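Local structure of tyrosine aminotransferase (Leishmania infantum, 4IX8) at residues E91-V96 against S322-A327; K388-F393 against P407-G412. The protein probably catalyses the pyridoxal phosphate-dependent transfer of the amino group of L-tyrosine to 2-oxoglutarate, like other aminotransferases of its class. All blocks are in the same frame, centred on the assembly; numbering follows the deposited sequence.

Contact 1. Residues E91-V96 against S322-A327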
ATOM      1  N   GLU A  91      10.870 -10.771 -18.105  1.00 51.26           N
ATOM      2  CA  GLU A  91      11.418 -10.109 -19.273  1.00 50.93           C
ATOM      3  C   GLU A  91      10.423  -9.046 -19.778  1.00 50.57           C
ATOM      4  O   GLU A  91      10.833  -8.016 -20.326  1.00 51.69           O
ATOM      5  CB  GLU A  91      11.744 -11.149 -20.350  1.00 52.80           C
ATOM      6  CG  GLU A  91      13.090 -11.937 -20.104  1.00 53.96           C
ATOM      7  CD  GLU A  91      14.331 -11.016 -19.925  1.00 68.33           C
ATOM      8  OE1 GLU A  91      14.494 -10.031 -20.707  1.00 58.42           O
ATOM      9  OE2 GLU A  91      15.110 -11.250 -18.961  1.00 54.62           O
ATOM     10  N   ALA A  92       9.126  -9.251 -19.528  1.00 49.06           N
ATOM     11  CA  ALA A  92       8.156  -8.182 -19.774  1.00 48.52           C
ATOM     12  C   ALA A  92       8.458  -6.973 -18.864  1.00 47.59           C
ATOM     13  O   ALA A  92       8.398  -5.824 -19.311  1.00 48.22           O
ATOM     14  CB  ALA A  92       6.723  -8.657 -19.559  1.00 47.08           C
ATOM     15  N   MET A  93       8.876  -7.217 -17.631  1.00 46.39           N
ATOM     16  CA  MET A  93       9.187  -6.105 -16.752  1.00 45.68           C
ATOM     17  C   MET A  93      10.358  -5.303 -17.331  1.00 47.57           C
ATOM     18  O   MET A  93      10.347  -4.058 -17.339  1.00 47.76           O
ATOM     19  CB  MET A  93       9.519  -6.608 -15.350  1.00 47.22           C
ATOM     20  CG  MET A  93       8.309  -7.098 -14.597  1.00 45.00           C
ATOM     21  SD  MET A  93       7.568  -5.832 -13.574  1.00 43.13           S
ATOM     22  CE  MET A  93       8.860  -5.680 -12.336  1.00 40.80           C
ATOM     23  N   VAL A  94      11.360  -6.040 -17.821  1.00 49.07           N
ATOM     24  CA  VAL A  94      12.521  -5.456 -18.489  1.00 51.17           C
ATOM     25  C   VAL A  94      12.129  -4.596 -19.715  1.00 52.48           C
ATOM     26  O   VAL A  94      12.514  -3.448 -19.803  1.00 53.24           O
ATOM     27  CB  VAL A  94      13.512  -6.597 -18.920  1.00 52.66           C
ATOM     28  CG1 VAL A  94      14.610  -6.080 -19.908  1.00 56.51           C
ATOM     29  CG2 VAL A  94      14.146  -7.259 -17.677  1.00 51.80           C
ATOM     30  N   ASP A  95      11.321  -5.140 -20.615  1.00 52.80           N
ATOM     31  CA  ASP A  95      10.894  -4.427 -21.796  1.00 54.19           C
ATOM     32  C   ASP A  95      10.162  -3.152 -21.367  1.00 53.15           C
ATOM     33  O   ASP A  95      10.393  -2.051 -21.908  1.00 55.59           O
ATOM     34  CB  ASP A  95       9.967  -5.304 -22.642  1.00 54.45           C
ATOM     35  CG  ASP A  95      10.651  -6.538 -23.207  1.00 56.62           C
ATOM     36  OD1 ASP A  95      11.898  -6.614 -23.286  1.00 59.79           O
ATOM     37  OD2 ASP A  95       9.921  -7.459 -23.606  1.00 63.12           O
ATOM     38  N   VAL A  96       9.322  -3.297 -20.342  1.00 50.87           N
ATOM     39  CA  VAL A  96       8.475  -2.222 -19.917  1.00 49.80           C
ATOM     40  C   VAL A  96       9.326  -1.109 -19.323  1.00 62.19           C
ATOM     41  O   VAL A  96       9.178   0.067 -19.694  1.00 50.89           O
ATOM     42  CB  VAL A  96       7.417  -2.711 -18.905  1.00 49.25           C
ATOM     43  CG1 VAL A  96       6.750  -1.492 -18.139  1.00 52.45           C
ATOM     44  CG2 VAL A  96       6.357  -3.552 -19.637  1.00 47.34           C
ATOM     45  N   SER A 322       3.403   1.289 -11.801  1.00 37.41           N
ATOM     46  CA  SER A 322       3.046   1.326 -13.206  1.00 38.57           C
ATOM     47  C   SER A 322       3.834   0.280 -14.032  1.00 43.18           C
ATOM     48  O   SER A 322       3.311  -0.257 -15.015  1.00 44.12           O
ATOM     49  CB  SER A 322       3.284   2.737 -13.759  1.00 44.51           C
ATOM     50  OG  SER A 322       4.567   3.267 -13.395  1.00 40.77           O
ATOM     51  N   ILE A 323       5.069  -0.029 -13.644  1.00 40.02           N
ATOM     52  CA  ILE A 323       5.869  -1.032 -14.387  1.00 41.13           C
ATOM     53  C   ILE A 323       5.205  -2.403 -14.343  1.00 40.18           C
ATOM     54  O   ILE A 323       5.039  -3.067 -15.373  1.00 41.05           O
ATOM     55  CB  ILE A 323       7.319  -1.153 -13.818  1.00 41.72           C
ATOM     56  CG1 ILE A 323       8.057   0.198 -13.893  1.00 50.70           C
ATOM     57  CG2 ILE A 323       8.173  -2.203 -14.584  1.00 42.99           C
ATOM     58  CD1 ILE A 323       8.223   0.734 -15.291  1.00 44.78           C
ATOM     59  N   CYS A 324       4.821  -2.821 -13.138  1.00 38.53           N
ATOM     60  CA  CYS A 324       4.259  -4.157 -12.930  1.00 37.66           C
ATOM     61  C   CYS A 324       2.883  -4.290 -13.571  1.00 38.43           C
ATOM     62  O   CYS A 324       2.576  -5.332 -14.138  1.00 37.61           O
ATOM     63  CB  CYS A 324       4.217  -4.494 -11.425  1.00 36.16           C
ATOM     64  SG  CYS A 324       5.873  -4.637 -10.588  1.00 41.09           S
ATOM     65  N   GLN A 325       2.078  -3.223 -13.540  1.00 37.66           N
ATOM     66  CA  GLN A 325       0.743  -3.260 -14.135  1.00 36.77           C
ATOM     67  C   GLN A 325       0.860  -3.520 -15.639  1.00 38.51           C
ATOM     68  O   GLN A 325       0.171  -4.373 -16.186  1.00 39.15           O
ATOM     69  CB  GLN A 325      -0.009  -1.937 -13.877  1.00 36.34           C
ATOM     70  CG  GLN A 325      -0.572  -1.735 -12.459  1.00 34.58           C
ATOM     71  CD  GLN A 325      -1.580  -0.584 -12.384  1.00 41.67           C
ATOM     72  OE1 GLN A 325      -2.689  -0.686 -12.920  1.00 36.88           O
ATOM     73  NE2 GLN A 325      -1.179   0.540 -11.760  1.00 34.22           N
ATOM     74  N   GLU A 326       1.753  -2.821 -16.320  1.00 39.99           N
ATOM     75  CA  GLU A 326       1.926  -3.085 -17.749  1.00 41.85           C
ATOM     76  C   GLU A 326       2.572  -4.464 -17.951  1.00 42.27           C
ATOM     77  O   GLU A 326       2.125  -5.235 -18.820  1.00 46.83           O
ATOM     78  CB  GLU A 326       2.761  -1.960 -18.412  1.00 43.51           C
ATOM     79  CG  GLU A 326       3.127  -2.161 -19.891  1.00 47.66           C
ATOM     80  CD  GLU A 326       1.932  -2.307 -20.809  1.00 47.25           C
ATOM     81  OE1 GLU A 326       0.798  -2.036 -20.357  1.00 48.12           O
ATOM     82  OE2 GLU A 326       2.122  -2.691 -21.985  1.00 48.14           O
ATOM     83  N   ALA A 327       3.570  -4.816 -17.143  1.00 41.83           N
ATOM     84  CA  ALA A 327       4.222  -6.128 -17.323  1.00 43.58           C
ATOM     85  C   ALA A 327       3.220  -7.265 -17.178  1.00 44.41           C
ATOM     86  O   ALA A 327       3.224  -8.222 -17.955  1.00 42.48           O
ATOM     87  CB  ALA A 327       5.373  -6.325 -16.325  1.00 41.97           C
TER
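A helix-helix packing beside the dimer interface brings Met93 and Val96 of helix 87-99 against Ile323, Cys324, Glu326 and Ala327 in the first turns of helix 322-331. The segment axes approach to 8.7 Å, and their N-to-C directions lie 121° apart. The backbones come closest at Met93 and Ala327, whose CA atoms are 5.0 Å apart. The small Ala327 side chain is consistent with this close approach; Ala327 CB lies 3.5 Å from Met93 CG. Beyond CG the methionine bends at chi2 and again at chi3. Its sulfur then lies by the Ala327 methyl and Cys324 SG, and Met93 CE also ends 3.6 Å from Cys324 SG. The thioether and the Cys324 sulfur meet in an apolar contact. Val96 points its side chain at the other helix, and its two methyls take different partners. Val96 CG1 sits 3.6 Å from the backbone O of Ile323 and also touches the CG2 and CD1 branches of that residue. Val96 CG2, placed anti to the carbonyl carbon, lies 3.5 Å from Glu326 CG and also near Ala327. Glu326 offers Val96 only its aliphatic part. Its carboxylate is held elsewhere, by a hydrogen bond from Asn113 and a salt bridge to Arg330. Ala92 adds a looser contact, Ala92 CB being 4.2 Å from Ala327 CB. Phe102, in the loop after helix 87-99, touches Val96 and Glu326. Trp289 of the second subunit packs on Ile323, and Val97 of the second subunit, on that subunit's helix 87-99, packs on Met93.

Contact 2. Residues K388-F393 against P407-G412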
ATOM      1  N   LYS A 388       0.548 -26.995  27.690  1.00 73.41           N
ATOM      2  CA  LYS A 388      -0.838 -26.593  27.942  1.00 67.09           C
ATOM      3  C   LYS A 388      -1.508 -26.031  26.701  1.00 66.86           C
ATOM      4  O   LYS A 388      -2.701 -26.225  26.514  1.00 67.05           O
ATOM      5  CB  LYS A 388      -0.914 -25.555  29.071  1.00 63.79           C
ATOM      6  N   SER A 389      -0.746 -25.345  25.853  1.00 65.62           N
ATOM      7  CA  SER A 389      -1.325 -24.623  24.725  1.00 57.84           C
ATOM      8  C   SER A 389      -0.526 -24.737  23.439  1.00 53.46           C
ATOM      9  O   SER A 389       0.666 -25.023  23.457  1.00 54.66           O
ATOM     10  CB  SER A 389      -1.456 -23.135  25.067  1.00 55.78           C
ATOM     11  OG  SER A 389      -0.177 -22.623  25.396  1.00 63.07           O
ATOM     12  N   ASP A 390      -1.194 -24.439  22.325  1.00 50.60           N
ATOM     13  CA  ASP A 390      -0.523 -24.347  21.050  1.00 54.65           C
ATOM     14  C   ASP A 390       0.656 -23.367  21.144  1.00 55.71           C
ATOM     15  O   ASP A 390       1.706 -23.571  20.517  1.00 53.89           O
ATOM     16  CB  ASP A 390      -1.506 -23.944  19.946  1.00 50.00           C
ATOM     17  CG  ASP A 390      -2.132 -22.599  20.176  1.00 50.09           C
ATOM     18  OD1 ASP A 390      -2.523 -22.287  21.320  1.00 52.31           O
ATOM     19  OD2 ASP A 390      -2.232 -21.842  19.189  1.00 52.16           O
ATOM     20  N   MET A 391       0.503 -22.332  21.961  1.00 53.48           N
ATOM     21  CA  MET A 391       1.571 -21.351  22.124  1.00 55.70           C
ATOM     22  C   MET A 391       2.754 -21.979  22.838  1.00 55.84           C
ATOM     23  O   MET A 391       3.906 -21.795  22.434  1.00 56.14           O
ATOM     24  CB  MET A 391       1.069 -20.130  22.917  1.00 49.55           C
ATOM     25  CG  MET A 391       2.116 -19.040  23.128  1.00 48.86           C
ATOM     26  SD  MET A 391       2.600 -18.171  21.607  1.00 52.81           S
ATOM     27  CE  MET A 391       1.041 -17.486  21.088  1.00 48.76           C
ATOM     28  N   GLU A 392       2.463 -22.750  23.877  1.00 52.94           N
ATOM     29  CA  GLU A 392       3.514 -23.330  24.691  1.00 56.01           C
ATOM     30  C   GLU A 392       4.264 -24.374  23.868  1.00 60.83           C
ATOM     31  O   GLU A 392       5.476 -24.594  24.036  1.00 57.77           O
ATOM     32  CB  GLU A 392       2.945 -23.943  25.976  1.00 52.67           C
ATOM     33  CG  GLU A 392       4.050 -24.333  26.982  1.00 77.03           C
ATOM     34  CD  GLU A 392       3.533 -24.786  28.348  1.00 80.07           C
ATOM     35  OE1 GLU A 392       2.305 -25.021  28.489  1.00 76.85           O
ATOM     36  OE2 GLU A 392       4.373 -24.906  29.278  1.00 81.71           O
ATOM     37  N   PHE A 393       3.525 -25.041  22.991  1.00 50.32           N
ATOM     38  CA  PHE A 393       4.120 -26.004  22.074  1.00 54.02           C
ATOM     39  C   PHE A 393       5.098 -25.320  21.108  1.00 51.49           C
ATOM     40  O   PHE A 393       6.186 -25.848  20.825  1.00 55.31           O
ATOM     41  CB  PHE A 393       3.018 -26.693  21.286  1.00 60.09           C
ATOM     42  CG  PHE A 393       3.474 -27.876  20.509  1.00 56.20           C
ATOM     43  CD1 PHE A 393       4.239 -27.717  19.360  1.00 60.84           C
ATOM     44  CD2 PHE A 393       3.115 -29.141  20.904  1.00 53.85           C
ATOM     45  CE1 PHE A 393       4.655 -28.812  18.641  1.00 61.01           C
ATOM     46  CE2 PHE A 393       3.524 -30.242  20.202  1.00 56.34           C
ATOM     47  CZ  PHE A 393       4.291 -30.087  19.064  1.00 64.07           C
ATOM     48  N   PRO A 407       1.695 -20.632  16.157  1.00 44.66           N
ATOM     49  CA  PRO A 407       0.542 -21.110  16.910  1.00 40.23           C
ATOM     50  C   PRO A 407      -0.742 -20.622  16.273  1.00 40.21           C
ATOM     51  O   PRO A 407      -0.739 -19.487  15.779  1.00 40.38           O
ATOM     52  CB  PRO A 407       0.738 -20.476  18.283  1.00 47.94           C
ATOM     53  CG  PRO A 407       1.520 -19.219  18.005  1.00 45.62           C
ATOM     54  CD  PRO A 407       2.417 -19.558  16.867  1.00 47.83           C
ATOM     55  N   GLY A 408      -1.797 -21.440  16.281  1.00 36.97           N
ATOM     56  CA  GLY A 408      -3.056 -21.099  15.624  1.00 36.31           C
ATOM     57  C   GLY A 408      -3.825 -19.961  16.241  1.00 38.57           C
ATOM     58  O   GLY A 408      -4.731 -19.395  15.612  1.00 41.66           O
ATOM     59  N   GLU A 409      -3.477 -19.653  17.485  1.00 49.73           N
ATOM     60  CA  GLU A 409      -3.947 -18.451  18.185  1.00 50.52           C
ATOM     61  C   GLU A 409      -3.843 -17.217  17.280  1.00 49.75           C
ATOM     62  O   GLU A 409      -4.777 -16.459  17.126  1.00 56.07           O
ATOM     63  CB  GLU A 409      -3.102 -18.246  19.435  1.00 57.62           C
ATOM     64  CG  GLU A 409      -3.789 -17.616  20.600  1.00 68.89           C
ATOM     65  CD  GLU A 409      -2.826 -17.384  21.766  1.00 79.42           C
ATOM     66  OE1 GLU A 409      -2.502 -16.192  22.001  1.00 80.94           O
ATOM     67  OE2 GLU A 409      -2.370 -18.372  22.411  1.00 80.32           O
ATOM     68  N   ILE A 410      -2.689 -17.056  16.652  1.00 47.93           N
ATOM     69  CA  ILE A 410      -2.412 -15.956  15.737  1.00 44.72           C
ATOM     70  C   ILE A 410      -3.487 -15.786  14.670  1.00 40.51           C
ATOM     71  O   ILE A 410      -3.686 -14.687  14.165  1.00 36.38           O
ATOM     72  CB  ILE A 410      -1.025 -16.195  15.039  1.00 48.36           C
ATOM     73  CG1 ILE A 410       0.083 -16.142  16.072  1.00 55.56           C
ATOM     74  CG2 ILE A 410      -0.717 -15.191  13.975  1.00 60.36           C
ATOM     75  CD1 ILE A 410       0.124 -14.865  16.893  1.00 61.93           C
ATOM     76  N   PHE A 411      -4.117 -16.893  14.287  1.00 32.10           N
ATOM     77  CA  PHE A 411      -5.064 -16.912  13.201  1.00 28.94           C
ATOM     78  C   PHE A 411      -6.491 -17.010  13.700  1.00 34.79           C
ATOM     79  O   PHE A 411      -7.395 -17.198  12.897  1.00 28.72           O
ATOM     80  CB  PHE A 411      -4.778 -18.088  12.259  1.00 31.82           C
ATOM     81  CG  PHE A 411      -3.402 -18.070  11.638  1.00 29.81           C
ATOM     82  CD1 PHE A 411      -2.319 -18.685  12.272  1.00 31.97           C
ATOM     83  CD2 PHE A 411      -3.187 -17.435  10.409  1.00 28.93           C
ATOM     84  CE1 PHE A 411      -1.058 -18.694  11.700  1.00 33.41           C
ATOM     85  CE2 PHE A 411      -1.927 -17.417   9.830  1.00 29.43           C
ATOM     86  CZ  PHE A 411      -0.848 -18.046  10.478  1.00 41.45           C
ATOM     87  N   GLY A 412      -6.689 -16.966  15.021  1.00 29.30           N
ATOM     88  CA  GLY A 412      -8.026 -17.031  15.600  1.00 29.17           C
ATOM     89  C   GLY A 412      -8.510 -18.401  16.060  1.00 35.42           C
ATOM     90  O   GLY A 412      -9.689 -18.551  16.423  1.00 38.20           O
TER
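Asp390 supplies the polar part of this contact, reaching from the first turn of helix 390-401 to the 3-10 segment 408-411, between strands 403-407 and 416-420. Its CG stands between the backbone N and the carbonyl carbon (chi1 61°). From there Asp390 OD2 accepts a hydrogen bond from Glu409 N at 3.0 Å. The bond is fairly straight, 160° at the hydrogen, and meets OD2 nearly along its C-O axis. Gly408 N is also 3.0 Å from Asp390 OD2, and Pro407 CB makes a close CH contact with the same oxygen at 3.4 Å. Ser389 is the N-cap of helix 390-401, its OG accepting from Glu392 N. The apolar part belongs to Met391 and Pro407. The Met391 chain leaves with CG anti to the backbone N, then folds twice, which lays Met391 CE 3.6 Å from Pro407 CG. Met391 CE also makes a van der Waals contact with Glu409 OE2, at 3.8 Å. The third part is electrostatic: Glu409 OE2 stands 4.1 Å from Asp390 OD1, with the carboxylate planes 58° apart. These like charges would probably disfavour both acids being ionised, while the helix start and the Glu409 N-H would probably stabilise charge on Asp390.

Both segments of contact 1 precede both segments of contact 2 in the chain. The contact centres are 41 Å apart, on opposite sides of the chain's centre, and their nearest atoms are about 25 Å apart. They share no helix or strand, though all four segments belong to the class I and II aminotransferase region of the chain. Contact 1 joins helices far apart in sequence, with all eight strands of the larger sheet between them in sequence. Contact 2 is local. It ties helix 390-401 to the turn joining strands 403-407 and 416-420 of the five-stranded sheet. Contact 1 lies within one chain but beside the dimer interface; contact 2 is touched by no other chain of the assembly.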